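Side-chain contact in pesticidal crystal protein Cry4Aa (Bacillus thuringiensis, PDB 2C9K), which kills mosquito larvae by binding midgut epithelial cells and causing their colloid-osmotic lysis, this chain being the three-domain active toxin cut from a longer protoxin: residues 15-20 and 244-249. Sequence-based numbering, arbitrary orientation.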
loop_
_atom_site.group_PDB
_atom_site.type_symbol
_atom_site.label_atom_id
_atom_site.label_comp_id
_atom_site.label_asym_id
_atom_site.label_seq_id
_atom_site.Cartn_x
_atom_site.Cartn_y
_atom_site.Cartn_z
ATOM N N THR A 15 1.613 13.214 -0.139
ATOM C CA THR A 15 1.475 14.618 0.230
ATOM C C THR A 15 1.906 15.518 -0.923
ATOM O O THR A 15 1.354 16.590 -1.129
ATOM C CB THR A 15 2.356 14.934 1.445
ATOM O OG1 THR A 15 1.960 14.101 2.540
ATOM C CG2 THR A 15 2.228 16.385 1.842
ATOM N N GLY A 16 2.888 15.056 -1.680
ATOM C CA GLY A 16 3.410 15.837 -2.781
ATOM C C GLY A 16 2.493 16.116 -3.948
ATOM O O GLY A 16 2.608 17.170 -4.577
ATOM N N PHE A 17 1.597 15.183 -4.257
ATOM C CA PHE A 17 0.684 15.378 -5.376
ATOM C C PHE A 17 -0.442 16.346 -5.056
ATOM O O PHE A 17 -1.369 16.516 -5.850
ATOM C CB PHE A 17 0.110 14.038 -5.827
ATOM C CG PHE A 17 1.098 13.185 -6.562
ATOM C CD1 PHE A 17 1.564 12.006 -6.010
ATOM C CD2 PHE A 17 1.596 13.591 -7.792
ATOM C CE1 PHE A 17 2.519 11.243 -6.678
ATOM C CE2 PHE A 17 2.547 12.837 -8.464
ATOM C CZ PHE A 17 3.010 11.661 -7.902
ATOM N N GLY A 18 -0.327 16.995 -3.897
ATOM C CA GLY A 18 -1.319 17.954 -3.435
ATOM C C GLY A 18 -1.575 19.153 -4.332
ATOM O O GLY A 18 -2.724 19.576 -4.469
ATOM N N PHE A 19 -0.539 19.711 -4.956
ATOM C CA PHE A 19 -0.757 20.874 -5.817
ATOM C C PHE A 19 -0.375 20.660 -7.287
ATOM O O PHE A 19 -0.577 19.582 -7.847
ATOM C CB PHE A 19 -0.005 22.091 -5.264
ATOM C CG PHE A 19 0.323 21.997 -3.797
ATOM C CD1 PHE A 19 1.453 21.293 -3.364
ATOM C CD2 PHE A 19 -0.477 22.643 -2.851
ATOM C CE1 PHE A 19 1.789 21.238 -2.007
ATOM C CE2 PHE A 19 -0.156 22.597 -1.492
ATOM C CZ PHE A 19 0.988 21.890 -1.070
ATOM N N THR A 20 0.170 21.709 -7.901
ATOM C CA THR A 20 0.612 21.692 -9.301
ATOM C C THR A 20 1.360 22.998 -9.579
ATOM O O THR A 20 0.746 24.061 -9.704
ATOM C CB THR A 20 -0.584 21.560 -10.277
ATOM O OG1 THR A 20 -0.136 21.776 -11.623
ATOM C CG2 THR A 20 -1.668 22.563 -9.929
ATOM N N PRO A 244 1.436 6.748 -11.400
ATOM C CA PRO A 244 0.495 7.280 -12.387
ATOM C C PRO A 244 0.145 8.728 -12.130
ATOM O O PRO A 244 -0.308 9.424 -13.022
ATOM C CB PRO A 244 -0.712 6.359 -12.242
ATOM C CG PRO A 244 -0.095 5.066 -11.806
ATOM C CD PRO A 244 0.889 5.538 -10.765
ATOM N N ASN A 245 0.343 9.177 -10.901
ATOM C CA ASN A 245 0.039 10.559 -10.551
ATOM C C ASN A 245 1.047 11.488 -11.215
ATOM O O ASN A 245 0.792 12.680 -11.376
ATOM C CB ASN A 245 0.090 10.748 -9.033
ATOM C CG ASN A 245 -0.912 9.873 -8.295
ATOM O OD1 ASN A 245 -0.969 9.887 -7.063
ATOM N ND2 ASN A 245 -1.709 9.107 -9.040
ATOM N N TYR A 246 2.198 10.940 -11.598
ATOM C CA TYR A 246 3.226 11.738 -12.246
ATOM C C TYR A 246 2.839 12.059 -13.684
ATOM O O TYR A 246 3.506 12.864 -14.332
ATOM C CB TYR A 246 4.573 11.012 -12.234
ATOM C CG TYR A 246 5.267 10.978 -10.882
ATOM C CD1 TYR A 246 5.594 12.160 -10.208
ATOM C CD2 TYR A 246 5.605 9.768 -10.278
ATOM C CE1 TYR A 246 6.236 12.134 -8.962
ATOM C CE2 TYR A 246 6.247 9.737 -9.036
ATOM C CZ TYR A 246 6.555 10.920 -8.385
ATOM O OH TYR A 246 7.152 10.882 -7.144
ATOM N N ASP A 247 1.772 11.434 -14.184
ATOM C CA ASP A 247 1.320 11.671 -15.556
ATOM C C ASP A 247 0.627 13.017 -15.647
ATOM O O ASP A 247 -0.595 13.112 -15.540
ATOM C CB ASP A 247 0.365 10.561 -16.012
ATOM C CG ASP A 247 -0.103 10.732 -17.465
ATOM O OD1 ASP A 247 -0.349 9.705 -18.137
ATOM O OD2 ASP A 247 -0.241 11.881 -17.938
ATOM N N VAL A 248 1.422 14.059 -15.843
ATOM C CA VAL A 248 0.914 15.414 -15.950
ATOM C C VAL A 248 -0.274 15.511 -16.896
ATOM O O VAL A 248 -1.109 16.405 -16.774
ATOM C CB VAL A 248 2.011 16.354 -16.441
ATOM C CG1 VAL A 248 1.440 17.742 -16.658
ATOM C CG2 VAL A 248 3.148 16.366 -15.442
ATOM N N GLY A 249 -0.346 14.602 -17.856
ATOM C CA GLY A 249 -1.459 14.634 -18.783
ATOM C C GLY A 249 -2.744 14.288 -18.064
ATOM O O GLY A 249 -3.706 15.051 -18.110
#
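The phenol oxygen OH of Tyr246, whose ring takes the edge of Phe17 on one face, is gripped by two side chains of helix 140-164: Asn148 ND2 by a hydrogen bond and Thr152 OG1 by a weak one. Held at that far end, the ring offers a flat surface; tyrosine suits the place by joining an aromatic face for Phe17 to a hydroxyl for Asn148. Phe17 CZ points at its middle, 3.4 Å above the plane, in an edge-to-face pair with the ring planes at 64° and the centroids 4.8 Å apart. Phenylalanine fits because its rim of C-H groups can meet a pi face and it brings no polar atom into a buried site. Asn245 CB lies over the centre of one face of the Phe17 ring, a CH-pi contact. Its amide plane stands at 82° to that ring, and OD1 passes CD1 of Phe17 to a weak hydrogen bond with Ser257 OG, so asparagine supplies both an aliphatic CB and a polar end. Leu25 touches both aromatic rings. Phe17 thus joins the turn following helix 5-16 to Tyr246, the side chain that reaches helix 140-164, within the helical, pore-forming N-terminal domain of three-domain Cry toxins.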